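Local coordinates for protein methyltransferase 1 (Methanosarcina barkeri, PDB 2I2X) that transfers the methyl group of methanol to the cob(I)amide carried by its corrinoid partner protein, a zinc-dependent step of methanogenesis from methanol, at residues A[83-88]-A[122-127]; A[160-165]-A[265-270]; A[97-102]-A[154-159]; A[42-47]-A[309-314]. All blocks are in the same frame, centred on the assembly; numbering follows the deposited sequence.

Contact 1 (A[83-88]-A[122-127]). With K (potassium ion), chain S.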
loop_
_atom_site.group_PDB
_atom_site.type_symbol
_atom_site.label_atom_id
_atom_site.label_comp_id
_atom_site.label_asym_id
_atom_site.label_seq_id
_atom_site.Cartn_x
_atom_site.Cartn_y
_atom_site.Cartn_z
ATOM N N LEU A 83 9.356 10.754 -10.417
ATOM C CA LEU A 83 8.418 11.320 -9.439
ATOM C C LEU A 83 7.371 12.177 -10.162
ATOM O O LEU A 83 7.708 13.027 -11.009
ATOM C CB LEU A 83 9.160 12.143 -8.373
ATOM C CG LEU A 83 10.075 11.398 -7.358
ATOM C CD1 LEU A 83 11.527 11.050 -7.865
ATOM C CD2 LEU A 83 10.135 12.163 -6.021
ATOM N N GLU A 84 6.099 11.943 -9.864
ATOM C CA GLU A 84 5.078 12.791 -10.404
ATOM C C GLU A 84 4.392 13.610 -9.308
ATOM O O GLU A 84 3.752 13.045 -8.404
ATOM C CB GLU A 84 4.038 12.017 -11.230
ATOM C CG GLU A 84 2.890 12.963 -11.699
ATOM C CD GLU A 84 1.736 12.297 -12.397
ATOM O OE1 GLU A 84 1.678 11.046 -12.463
ATOM O OE2 GLU A 84 0.858 13.043 -12.882
ATOM N N THR A 85 4.492 14.933 -9.427
ATOM C CA THR A 85 3.786 15.859 -8.547
ATOM C C THR A 85 2.531 16.404 -9.220
ATOM O O THR A 85 2.620 17.210 -10.151
ATOM C CB THR A 85 4.694 17.051 -8.133
ATOM O OG1 THR A 85 5.943 16.546 -7.630
ATOM C CG2 THR A 85 4.049 17.895 -7.063
ATOM N N GLU A 86 1.366 15.961 -8.758
ATOM C CA GLU A 86 0.105 16.530 -9.209
ATOM C C GLU A 86 -0.211 17.733 -8.387
ATOM O O GLU A 86 -0.596 17.588 -7.252
ATOM C CB GLU A 86 -1.035 15.536 -9.058
ATOM C CG GLU A 86 -0.853 14.333 -9.951
ATOM C CD GLU A 86 -1.995 13.363 -9.894
ATOM O OE1 GLU A 86 -2.307 12.836 -8.801
ATOM O OE2 GLU A 86 -2.589 13.099 -10.963
ATOM N N HIS A 87 -0.095 18.921 -8.969
ATOM C CA HIS A 87 -0.402 20.173 -8.267
ATOM C C HIS A 87 -1.665 20.094 -7.421
ATOM O O HIS A 87 -2.697 19.698 -7.912
ATOM C CB HIS A 87 -0.505 21.328 -9.264
ATOM C CG HIS A 87 0.817 21.795 -9.792
ATOM N ND1 HIS A 87 1.008 23.056 -10.312
ATOM C CD2 HIS A 87 2.027 21.181 -9.858
ATOM C CE1 HIS A 87 2.267 23.195 -10.692
ATOM N NE2 HIS A 87 2.906 22.071 -10.431
ATOM N N VAL A 88 -1.565 20.415 -6.132
ATOM C CA VAL A 88 -2.732 20.923 -5.394
ATOM C C VAL A 88 -3.095 22.267 -6.038
ATOM O O VAL A 88 -2.231 22.935 -6.616
ATOM C CB VAL A 88 -2.468 21.136 -3.873
ATOM C CG1 VAL A 88 -2.167 19.821 -3.180
ATOM C CG2 VAL A 88 -1.369 22.146 -3.653
ATOM N N LEU A 122 11.457 14.249 -13.342
ATOM C CA LEU A 122 10.397 14.817 -12.559
ATOM C C LEU A 122 9.211 15.260 -13.444
ATOM O O LEU A 122 9.364 16.001 -14.394
ATOM C CB LEU A 122 10.948 15.973 -11.721
ATOM C CG LEU A 122 9.915 16.770 -10.920
ATOM C CD1 LEU A 122 9.251 15.889 -9.875
ATOM C CD2 LEU A 122 10.522 18.022 -10.307
ATOM N N ARG A 123 8.026 14.795 -13.117
ATOM C CA ARG A 123 6.860 15.177 -13.852
ATOM C C ARG A 123 6.011 16.035 -12.957
ATOM O O ARG A 123 5.735 15.649 -11.810
ATOM C CB ARG A 123 6.085 13.953 -14.230
ATOM C CG ARG A 123 4.746 14.234 -14.862
ATOM C CD ARG A 123 4.118 12.884 -15.069
ATOM N NE ARG A 123 3.444 12.811 -16.323
ATOM C CZ ARG A 123 3.451 11.765 -17.127
ATOM N NH1 ARG A 123 4.101 10.652 -16.833
ATOM N NH2 ARG A 123 2.777 11.857 -18.257
ATOM N N HIS A 124 5.620 17.196 -13.483
ATOM C CA HIS A 124 4.678 18.067 -12.837
ATOM C C HIS A 124 3.430 18.081 -13.670
ATOM O O HIS A 124 3.489 18.269 -14.883
ATOM C CB HIS A 124 5.237 19.486 -12.726
ATOM C CG HIS A 124 5.740 19.823 -11.360
ATOM N ND1 HIS A 124 6.530 18.962 -10.619
ATOM C CD2 HIS A 124 5.544 20.912 -10.585
ATOM C CE1 HIS A 124 6.813 19.521 -9.457
ATOM N NE2 HIS A 124 6.211 20.694 -9.404
ATOM N N THR A 125 2.305 17.872 -13.002
ATOM C CA THR A 125 0.986 17.893 -13.599
ATOM C C THR A 125 0.243 19.121 -13.051
ATOM O O THR A 125 -0.237 19.127 -11.897
ATOM C CB THR A 125 0.232 16.602 -13.235
ATOM O OG1 THR A 125 0.955 15.492 -13.749
ATOM C CG2 THR A 125 -1.220 16.590 -13.793
ATOM N N ILE A 126 0.165 20.166 -13.889
ATOM C CA ILE A 126 -0.482 21.415 -13.546
ATOM C C ILE A 126 -1.954 21.097 -13.308
ATOM O O ILE A 126 -2.503 20.171 -13.910
ATOM C CB ILE A 126 -0.242 22.441 -14.695
ATOM C CG1 ILE A 126 1.168 23.052 -14.597
ATOM C CG2 ILE A 126 -1.271 23.620 -14.698
ATOM C CD1 ILE A 126 2.317 22.068 -14.439
ATOM N N GLY A 127 -2.583 21.810 -12.385
ATOM C CA GLY A 127 -4.042 21.745 -12.267
ATOM C C GLY A 127 -4.823 22.514 -13.343
ATOM O O GLY A 127 -4.452 23.631 -13.715
HETATM K K K S . -4.748 12.195 -11.052
#

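Contact 2 (A[160-165]-A[265-270]). With ZN (zinc ion), chain Q; K (potassium ion), chain S.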
loop_
_atom_site.group_PDB
_atom_site.type_symbol
_atom_site.label_atom_id
_atom_site.label_comp_id
_atom_site.label_asym_id
_atom_site.label_seq_id
_atom_site.Cartn_x
_atom_site.Cartn_y
_atom_site.Cartn_z
ATOM N N LEU A 160 8.834 16.681 -17.260
ATOM C CA LEU A 160 7.672 16.310 -18.072
ATOM C C LEU A 160 6.513 17.187 -17.656
ATOM O O LEU A 160 6.365 17.519 -16.470
ATOM C CB LEU A 160 7.323 14.821 -17.915
ATOM C CG LEU A 160 8.515 13.831 -17.937
ATOM C CD1 LEU A 160 8.159 12.494 -17.298
ATOM C CD2 LEU A 160 9.099 13.576 -19.298
ATOM N N LEU A 161 5.688 17.571 -18.621
ATOM C CA LEU A 161 4.559 18.452 -18.355
ATOM C C LEU A 161 3.256 17.765 -18.737
ATOM O O LEU A 161 3.159 17.205 -19.823
ATOM C CB LEU A 161 4.705 19.763 -19.147
ATOM C CG LEU A 161 6.008 20.559 -19.002
ATOM C CD1 LEU A 161 6.002 21.779 -19.912
ATOM C CD2 LEU A 161 6.250 20.977 -17.547
ATOM N N SER A 162 2.261 17.823 -17.859
ATOM C CA SER A 162 0.992 17.160 -18.072
ATOM C C SER A 162 -0.100 17.989 -17.420
ATOM O O SER A 162 0.192 18.910 -16.634
ATOM C CB SER A 162 1.010 15.804 -17.379
ATOM O OG SER A 162 1.580 14.790 -18.184
ATOM N N VAL A 163 -1.350 17.645 -17.726
ATOM C CA VAL A 163 -2.520 18.197 -17.047
ATOM C C VAL A 163 -3.601 17.160 -17.217
ATOM O O VAL A 163 -3.561 16.392 -18.164
ATOM C CB VAL A 163 -3.017 19.564 -17.671
ATOM C CG1 VAL A 163 -3.132 19.487 -19.169
ATOM C CG2 VAL A 163 -4.379 19.976 -17.087
ATOM N N GLU A 164 -4.556 17.141 -16.306
ATOM C CA GLU A 164 -5.790 16.397 -16.516
ATOM C C GLU A 164 -6.868 17.415 -16.882
ATOM O O GLU A 164 -7.490 17.996 -15.997
ATOM C CB GLU A 164 -6.206 15.687 -15.235
ATOM C CG GLU A 164 -5.043 15.219 -14.441
ATOM C CD GLU A 164 -5.301 13.902 -13.751
ATOM O OE1 GLU A 164 -6.432 13.402 -13.782
ATOM O OE2 GLU A 164 -4.362 13.349 -13.149
ATOM N N SER A 165 -7.073 17.649 -18.170
ATOM C CA SER A 165 -7.906 18.786 -18.581
ATOM C C SER A 165 -9.420 18.519 -18.590
ATOM O O SER A 165 -9.847 17.377 -18.679
ATOM C CB SER A 165 -7.406 19.416 -19.879
ATOM O OG SER A 165 -7.384 18.506 -20.951
ATOM N N PRO A 265 5.657 10.500 -22.162
ATOM C CA PRO A 265 4.675 9.477 -21.824
ATOM C C PRO A 265 3.364 10.062 -21.340
ATOM O O PRO A 265 3.371 11.000 -20.561
ATOM C CB PRO A 265 5.353 8.706 -20.689
ATOM C CG PRO A 265 6.320 9.706 -20.065
ATOM C CD PRO A 265 6.755 10.600 -21.182
ATOM N N GLY A 266 2.241 9.517 -21.802
ATOM C CA GLY A 266 0.939 9.956 -21.329
ATOM C C GLY A 266 0.735 9.689 -19.854
ATOM O O GLY A 266 1.355 8.806 -19.277
ATOM N N LYS A 267 -0.153 10.453 -19.247
ATOM C CA LYS A 267 -0.550 10.270 -17.856
ATOM C C LYS A 267 -1.080 8.914 -17.507
ATOM O O LYS A 267 -1.873 8.339 -18.226
ATOM C CB LYS A 267 -1.625 11.285 -17.479
ATOM C CG LYS A 267 -1.052 12.643 -17.120
ATOM C CD LYS A 267 -0.681 12.656 -15.671
ATOM C CE LYS A 267 -1.925 12.677 -14.817
ATOM N NZ LYS A 267 -1.548 12.355 -13.430
ATOM N N ASP A 268 -0.660 8.469 -16.326
ATOM C CA ASP A 268 -1.000 7.177 -15.739
ATOM C C ASP A 268 -2.482 6.821 -15.748
ATOM O O ASP A 268 -2.851 5.697 -16.078
ATOM C CB ASP A 268 -0.443 7.113 -14.311
ATOM C CG ASP A 268 -0.898 8.274 -13.447
ATOM O OD1 ASP A 268 -1.652 9.150 -13.940
ATOM O OD2 ASP A 268 -0.522 8.309 -12.260
ATOM N N CYS A 269 -3.333 7.760 -15.379
ATOM C CA CYS A 269 -4.763 7.463 -15.288
ATOM C C CYS A 269 -5.457 7.428 -16.659
ATOM O O CYS A 269 -6.680 7.186 -16.749
ATOM C CB CYS A 269 -5.473 8.430 -14.335
ATOM S SG CYS A 269 -5.300 10.177 -14.766
ATOM N N GLY A 270 -4.666 7.624 -17.706
ATOM C CA GLY A 270 -5.127 7.452 -19.092
ATOM C C GLY A 270 -5.160 5.978 -19.461
ATOM O O GLY A 270 -4.314 5.489 -20.214
HETATM ZN ZN ZN Q . -6.557 11.386 -13.129
HETATM K K K S . -4.748 12.195 -11.052
#

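Contact 3 (A[97-102]-A[154-159])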
loop_
_atom_site.group_PDB
_atom_site.type_symbol
_atom_site.label_atom_id
_atom_site.label_comp_id
_atom_site.label_asym_id
_atom_site.label_seq_id
_atom_site.Cartn_x
_atom_site.Cartn_y
_atom_site.Cartn_z
ATOM N N TRP A 97 4.542 28.999 -6.740
ATOM C CA TRP A 97 4.434 27.886 -5.791
ATOM C C TRP A 97 4.837 26.550 -6.427
ATOM O O TRP A 97 5.740 25.859 -5.945
ATOM C CB TRP A 97 3.021 27.792 -5.232
ATOM C CG TRP A 97 2.687 28.828 -4.181
ATOM C CD1 TRP A 97 2.966 30.173 -4.214
ATOM C CD2 TRP A 97 1.979 28.597 -2.959
ATOM N NE1 TRP A 97 2.502 30.776 -3.080
ATOM C CE2 TRP A 97 1.888 29.836 -2.291
ATOM C CE3 TRP A 97 1.436 27.454 -2.348
ATOM C CZ2 TRP A 97 1.266 29.970 -1.039
ATOM C CZ3 TRP A 97 0.806 27.594 -1.104
ATOM C CH2 TRP A 97 0.737 28.844 -0.463
ATOM N N GLY A 98 4.181 26.192 -7.513
ATOM C CA GLY A 98 4.569 25.015 -8.258
ATOM C C GLY A 98 6.020 25.066 -8.694
ATOM O O GLY A 98 6.718 24.058 -8.618
ATOM N N ALA A 99 6.489 26.232 -9.138
ATOM C CA ALA A 99 7.891 26.360 -9.560
ATOM C C ALA A 99 8.853 26.007 -8.419
ATOM O O ALA A 99 9.866 25.349 -8.622
ATOM C CB ALA A 99 8.167 27.760 -10.055
ATOM N N GLU A 100 8.522 26.451 -7.219
ATOM C CA GLU A 100 9.431 26.324 -6.117
ATOM C C GLU A 100 9.408 24.918 -5.540
ATOM O O GLU A 100 10.441 24.415 -5.105
ATOM C CB GLU A 100 9.145 27.374 -5.051
ATOM C CG GLU A 100 9.702 28.731 -5.404
ATOM C CD GLU A 100 9.363 29.784 -4.361
ATOM O OE1 GLU A 100 9.692 29.592 -3.155
ATOM O OE2 GLU A 100 8.771 30.815 -4.758
ATOM N N VAL A 101 8.249 24.277 -5.560
ATOM C CA VAL A 101 8.219 22.854 -5.273
ATOM C C VAL A 101 9.080 22.101 -6.302
ATOM O O VAL A 101 9.894 21.250 -5.943
ATOM C CB VAL A 101 6.785 22.299 -5.230
ATOM C CG1 VAL A 101 6.800 20.771 -5.111
ATOM C CG2 VAL A 101 5.989 22.942 -4.089
ATOM N N ALA A 102 8.929 22.456 -7.571
ATOM C CA ALA A 102 9.695 21.805 -8.632
ATOM C C ALA A 102 11.166 21.935 -8.325
ATOM O O ALA A 102 11.929 20.984 -8.473
ATOM C CB ALA A 102 9.384 22.425 -10.001
ATOM N N ALA A 154 8.441 24.422 -15.641
ATOM C CA ALA A 154 9.365 23.917 -16.650
ATOM C C ALA A 154 10.701 24.616 -16.552
ATOM O O ALA A 154 11.706 24.088 -16.969
ATOM C CB ALA A 154 8.786 24.088 -18.017
ATOM N N GLU A 155 10.709 25.814 -15.994
ATOM C CA GLU A 155 11.931 26.583 -15.886
ATOM C C GLU A 155 12.657 26.277 -14.601
ATOM O O GLU A 155 13.792 26.705 -14.423
ATOM C CB GLU A 155 11.636 28.083 -15.991
ATOM C CG GLU A 155 11.741 28.570 -17.433
ATOM C CD GLU A 155 11.121 29.954 -17.694
ATOM O OE1 GLU A 155 10.799 30.723 -16.747
ATOM O OE2 GLU A 155 10.960 30.271 -18.886
ATOM N N ASN A 156 12.014 25.512 -13.719
ATOM C CA ASN A 156 12.499 25.322 -12.364
ATOM C C ASN A 156 12.651 23.881 -11.917
ATOM O O ASN A 156 12.658 23.605 -10.725
ATOM C CB ASN A 156 11.594 26.089 -11.409
ATOM C CG ASN A 156 11.858 27.588 -11.447
ATOM O OD1 ASN A 156 11.140 28.352 -12.103
ATOM N ND2 ASN A 156 12.911 28.014 -10.757
ATOM N N GLY A 157 12.762 22.960 -12.867
ATOM C CA GLY A 157 13.078 21.573 -12.539
ATOM C C GLY A 157 12.151 20.473 -13.058
ATOM O O GLY A 157 12.553 19.296 -13.077
ATOM N N ALA A 158 10.928 20.835 -13.474
ATOM C CA ALA A 158 10.042 19.844 -14.077
ATOM C C ALA A 158 10.558 19.412 -15.442
ATOM O O ALA A 158 10.940 20.240 -16.263
ATOM C CB ALA A 158 8.602 20.324 -14.139
ATOM N N ASP A 159 10.600 18.092 -15.643
ATOM C CA ASP A 159 11.108 17.469 -16.856
ATOM C C ASP A 159 9.957 17.134 -17.811
ATOM O O ASP A 159 10.081 17.281 -19.030
ATOM C CB ASP A 159 11.854 16.184 -16.489
ATOM C CG ASP A 159 13.103 16.439 -15.650
ATOM O OD1 ASP A 159 13.185 15.911 -14.523
ATOM O OD2 ASP A 159 14.019 17.153 -16.107
#

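Contact 4 (A[42-47]-A[309-314]). With K (potassium ion), chain S.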
loop_
_atom_site.group_PDB
_atom_site.type_symbol
_atom_site.label_atom_id
_atom_site.label_comp_id
_atom_site.label_asym_id
_atom_site.label_seq_id
_atom_site.Cartn_x
_atom_site.Cartn_y
_atom_site.Cartn_z
ATOM N N GLU A 42 6.765 5.084 -11.602
ATOM C CA GLU A 42 6.394 6.497 -11.485
ATOM C C GLU A 42 5.566 6.648 -10.211
ATOM O O GLU A 42 4.417 6.187 -10.139
ATOM C CB GLU A 42 5.604 6.968 -12.724
ATOM C CG GLU A 42 5.108 8.460 -12.692
ATOM C CD GLU A 42 4.874 9.117 -14.116
ATOM O OE1 GLU A 42 4.537 8.427 -15.124
ATOM O OE2 GLU A 42 5.055 10.349 -14.233
ATOM N N ILE A 43 6.139 7.285 -9.202
ATOM C CA ILE A 43 5.453 7.383 -7.918
ATOM C C ILE A 43 4.668 8.703 -7.791
ATOM O O ILE A 43 5.164 9.780 -8.155
ATOM C CB ILE A 43 6.434 7.159 -6.717
ATOM C CG1 ILE A 43 5.694 7.157 -5.372
ATOM C CG2 ILE A 43 7.579 8.192 -6.757
ATOM C CD1 ILE A 43 4.860 5.889 -5.062
ATOM N N ASN A 44 3.443 8.579 -7.276
ATOM C CA ASN A 44 2.532 9.697 -7.052
ATOM C C ASN A 44 2.227 9.816 -5.574
ATOM O O ASN A 44 2.523 8.887 -4.817
ATOM C CB ASN A 44 1.258 9.515 -7.855
ATOM C CG ASN A 44 1.391 10.075 -9.253
ATOM O OD1 ASN A 44 1.210 11.275 -9.466
ATOM N ND2 ASN A 44 1.753 9.223 -10.206
ATOM N N TYR A 45 1.671 10.958 -5.170
ATOM C CA TYR A 45 1.563 11.338 -3.750
ATOM C C TYR A 45 0.745 12.618 -3.616
ATOM O O TYR A 45 0.712 13.414 -4.537
ATOM C CB TYR A 45 2.951 11.585 -3.137
ATOM C CG TYR A 45 3.917 12.257 -4.105
ATOM C CD1 TYR A 45 3.953 13.631 -4.251
ATOM C CD2 TYR A 45 4.791 11.497 -4.872
ATOM C CE1 TYR A 45 4.842 14.223 -5.152
ATOM C CE2 TYR A 45 5.659 12.072 -5.754
ATOM C CZ TYR A 45 5.689 13.429 -5.895
ATOM O OH TYR A 45 6.575 13.975 -6.788
ATOM N N ALA A 46 0.081 12.786 -2.472
ATOM C CA ALA A 46 -0.639 14.007 -2.101
ATOM C C ALA A 46 -0.158 14.377 -0.684
ATOM O O ALA A 46 -0.122 13.517 0.207
ATOM C CB ALA A 46 -2.153 13.777 -2.101
ATOM N N PRO A 47 0.224 15.645 -0.475
ATOM C CA PRO A 47 0.569 16.082 0.862
ATOM C C PRO A 47 -0.633 16.006 1.803
ATOM O O PRO A 47 -1.769 15.859 1.356
ATOM C CB PRO A 47 1.041 17.523 0.663
ATOM C CG PRO A 47 0.504 17.963 -0.641
ATOM C CD PRO A 47 0.349 16.724 -1.485
ATOM N N CYS A 309 5.769 3.323 -18.335
ATOM C CA CYS A 309 5.931 3.674 -16.917
ATOM C C CYS A 309 4.751 3.129 -16.134
ATOM O O CYS A 309 3.685 2.889 -16.700
ATOM C CB CYS A 309 6.120 5.182 -16.731
ATOM S SG CYS A 309 7.308 5.855 -17.947
ATOM N N TRP A 310 4.954 2.905 -14.843
ATOM C CA TRP A 310 4.003 2.153 -14.027
ATOM C C TRP A 310 3.820 2.930 -12.747
ATOM O O TRP A 310 4.792 3.173 -12.015
ATOM C CB TRP A 310 4.561 0.772 -13.770
ATOM C CG TRP A 310 3.720 -0.212 -12.995
ATOM C CD1 TRP A 310 4.134 -0.951 -11.916
ATOM C CD2 TRP A 310 2.372 -0.618 -13.265
ATOM N NE1 TRP A 310 3.126 -1.777 -11.487
ATOM C CE2 TRP A 310 2.034 -1.608 -12.302
ATOM C CE3 TRP A 310 1.415 -0.250 -14.223
ATOM C CZ2 TRP A 310 0.773 -2.234 -12.263
ATOM C CZ3 TRP A 310 0.158 -0.875 -14.192
ATOM C CH2 TRP A 310 -0.149 -1.859 -13.209
ATOM N N SER A 311 2.571 3.352 -12.520
ATOM C CA SER A 311 2.230 4.266 -11.456
ATOM C C SER A 311 1.249 3.720 -10.374
ATOM O O SER A 311 0.483 2.796 -10.635
ATOM C CB SER A 311 1.661 5.522 -12.108
ATOM O OG SER A 311 0.914 6.303 -11.187
ATOM N N ASN A 312 1.282 4.331 -9.183
ATOM C CA ASN A 312 0.357 4.021 -8.072
ATOM C C ASN A 312 -0.772 5.030 -7.976
ATOM O O ASN A 312 -1.550 5.010 -7.005
ATOM C CB ASN A 312 1.102 4.056 -6.724
ATOM C CG ASN A 312 1.549 5.461 -6.371
ATOM O OD1 ASN A 312 2.215 6.099 -7.171
ATOM N ND2 ASN A 312 1.147 5.967 -5.196
ATOM N N GLU A 313 -0.816 5.946 -8.958
ATOM C CA GLU A 313 -1.896 6.929 -9.152
ATOM C C GLU A 313 -1.831 8.031 -8.114
ATOM O O GLU A 313 -1.609 9.191 -8.441
ATOM C CB GLU A 313 -3.275 6.259 -9.183
ATOM C CG GLU A 313 -4.469 7.210 -9.209
ATOM C CD GLU A 313 -4.466 8.197 -10.388
ATOM O OE1 GLU A 313 -5.260 9.166 -10.323
ATOM O OE2 GLU A 313 -3.693 8.017 -11.372
ATOM N N SER A 314 -2.003 7.660 -6.853
ATOM C CA SER A 314 -1.918 8.605 -5.764
ATOM C C SER A 314 -2.081 7.925 -4.405
ATOM O O SER A 314 -2.793 6.923 -4.272
ATOM C CB SER A 314 -2.994 9.665 -5.903
ATOM O OG SER A 314 -2.625 10.761 -5.088
HETATM K K K S . -4.748 12.195 -11.052
HETATM O O HOH W 1 -1.567 12.710 -6.287
#

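Contact 1 (A[83-88]-A[122-127])
Strands 83-86 and 122-126 run parallel, their axes 4.7 Å apart and 16° from alignment. Four backbone bonds join them, from Arg123 N to Leu83 O through His87 N to Thr125 O. Glu84 shares one face with Arg123, Glu86 and Thr125. Its CB lies 3.9 Å from CD of Arg123. CG, anti to the backbone N (chi1 175°), comes to 3.6 Å from Arg123 CD, the two chains running side by side. The chain stays extended, and Glu84 CD is also 3.6 Å from Arg123 CD. OE2 receives the hydroxyl of Thr125, OG1 to OE2 2.6 Å, on its anti lone pair. Lys267 forms a salt bridge with OE2, and Asn44 bonds OE1, so both oxygens are held. An alanine here would probably leave Thr125 OG1 and Lys267 without this partner. Past the end of strand 83-86, the His87 ring takes Ile126 over one face, CA 4.1 Å from the centroid; Ser92 bonds His87 ND1. Glu86, next on the Glu84 face, binds potassium through OE2 at 2.3 Å, and OE2 also pairs with Lys267. Functional groups at the C-terminal ends of parallel strands are the usual layout of a TIM-barrel active site; here they include a potassium ligand.

Contact 2 (A[160-165]-A[265-270])
Metal coordination dominates the meeting of segment 160-165 with loop 265-270. Glu164 OE1 binds zinc at 2.1 Å, and Cys269 SG binds it at 2.4 Å. The other oxygen, Glu164 OE2, binds potassium at 2.4 Å, so one side chain, bent at chi2 (-144°), bridges both ions. The charged contact is looser: Lys267 crosses Glu164 at about a right angle, and NZ makes a weak salt-bridged hydrogen bond to Glu164 OE2 at 3.0 Å. A second weak bond joins NZ to Asp268 OD1 at 3.2 Å, while Glu84 and Glu86 also pair with this ammonium, which thus has several carboxylate partners and is likely to stay charged. A methionine here would remove the ammonium and probably leave those carboxylates with the metal ions alone to offset them. The folded lysine chain, bent at chi2 and chi3, makes van der Waals contact, CG lying 3.6 Å from Ser162 OG, which bonds Gly216 O and Arg123. At the N-terminal ends of both segments, Leu160 CD2 rests in apolar contact 4.2 Å from Pro265 CD, the proline following a cis peptide. A type I turn from Lys267 to Gly270 presents Cys269 to the metal, so that Cys269, Glu164 and Cys220 form the zinc site of this methanol-activating enzyme.

Contact 3 (A[97-102]-A[154-159])
Asn156 and Ala102 both direct their CB atoms at the opposing segment, whereas the CB of Ala99 is turned along the interface. The asparagine comes off the chain just past the end of helix 143-155, with CG anti to its carbonyl carbon (chi1 -76°), and its CB settles 3.4 Å from the backbone oxygen of Ala99. The first part of this side chain also lies alongside the Ala99 methyl, CB to CB 4.0 Å. One turn of helix farther on, the Ala102 methyl meets main chain instead of a side chain: its CB is 3.6 Å from Asn156 O. The same methyl lies 4.1 Å from the backbone N of Ala158. The contact is therefore short-chain packing, a helix surface of two alanines against a turn, burying 173 Å² in total. In the barrel this turn is the connection from helix 143-155 into strand 160-163, and helix 95-116, which carries the alanines, leads into the neighbouring strand 119-126. Both helices belong to the layer outside the parallel sheet. Gly157 sits at phi 126° and psi -17°, where a CB would be jammed against the preceding carbonyl oxygen, and it would also run into Ala102 O; these two restrictions account for glycine at this position. On the sheet side, the imidazole of His124 on strand 119-126 touches both Ala102 and Ala158.

Contact 4 (A[42-47]-A[309-314])
The backbones of 42-47 and 309-314 run nearly parallel, 13° apart end to end, and Glu42 N donates to Trp310 O at 2.8 Å from above the carbonyl plane. Then a side chain takes over. Asn312 holds CG in the crowded position between its backbone N and carbonyl carbon (chi1 68°), which turns the amide back to the main chain of Asn44. Its OD1 takes Asn44 N at 2.8 Å on an in-plane lone pair, and its ND2 gives a longer bond to Asn44 O at 3.3 Å. Ile43 CD1 packs beside the same amide, 3.4 Å from Asn312 OD1. Within 309-314, Ser311 OG accepts Glu313 N at 2.8 Å, an ST turn; the hydroxyl also bonds Asp268. Asn44 ND2 itself bonds Glu84. Water 1 joins Tyr45 O to Ser314 OG, and Ser314 borders the corrinoid pocket, with Phe321 of the second MtaB subunit packed on it. Glu313 points its CB away from 42-47, and its OE1 is a long potassium ligand at 3.2 Å. Its OE2 is close to the carboxylates of Asp268 and Glu287, so the cation probably offsets part of this crowded negative charge, and a raised proton affinity there is possible.

In the fold
From the N terminus, segment 42-47 comes first and waits until 309-314 to close contact 4, the longest loop, which encloses the other three contacts. Within it, 83-88 opens contact 1 and 97-102 opens contact 3 before 122-127 closes contact 1; 154-159 then closes contact 3, so these two cross. Contact 2 follows in series, from 160-165 to 265-270. Contacts 1 and 4 join strand pairs of the one parallel sheet, contact 2 brings a loop to its strand 160-163, and contact 3 packs the outer helical layer. Potassium touches contacts 1, 2 and 4; contact 3 stands away from the metals, on the helix side of strand 119-126.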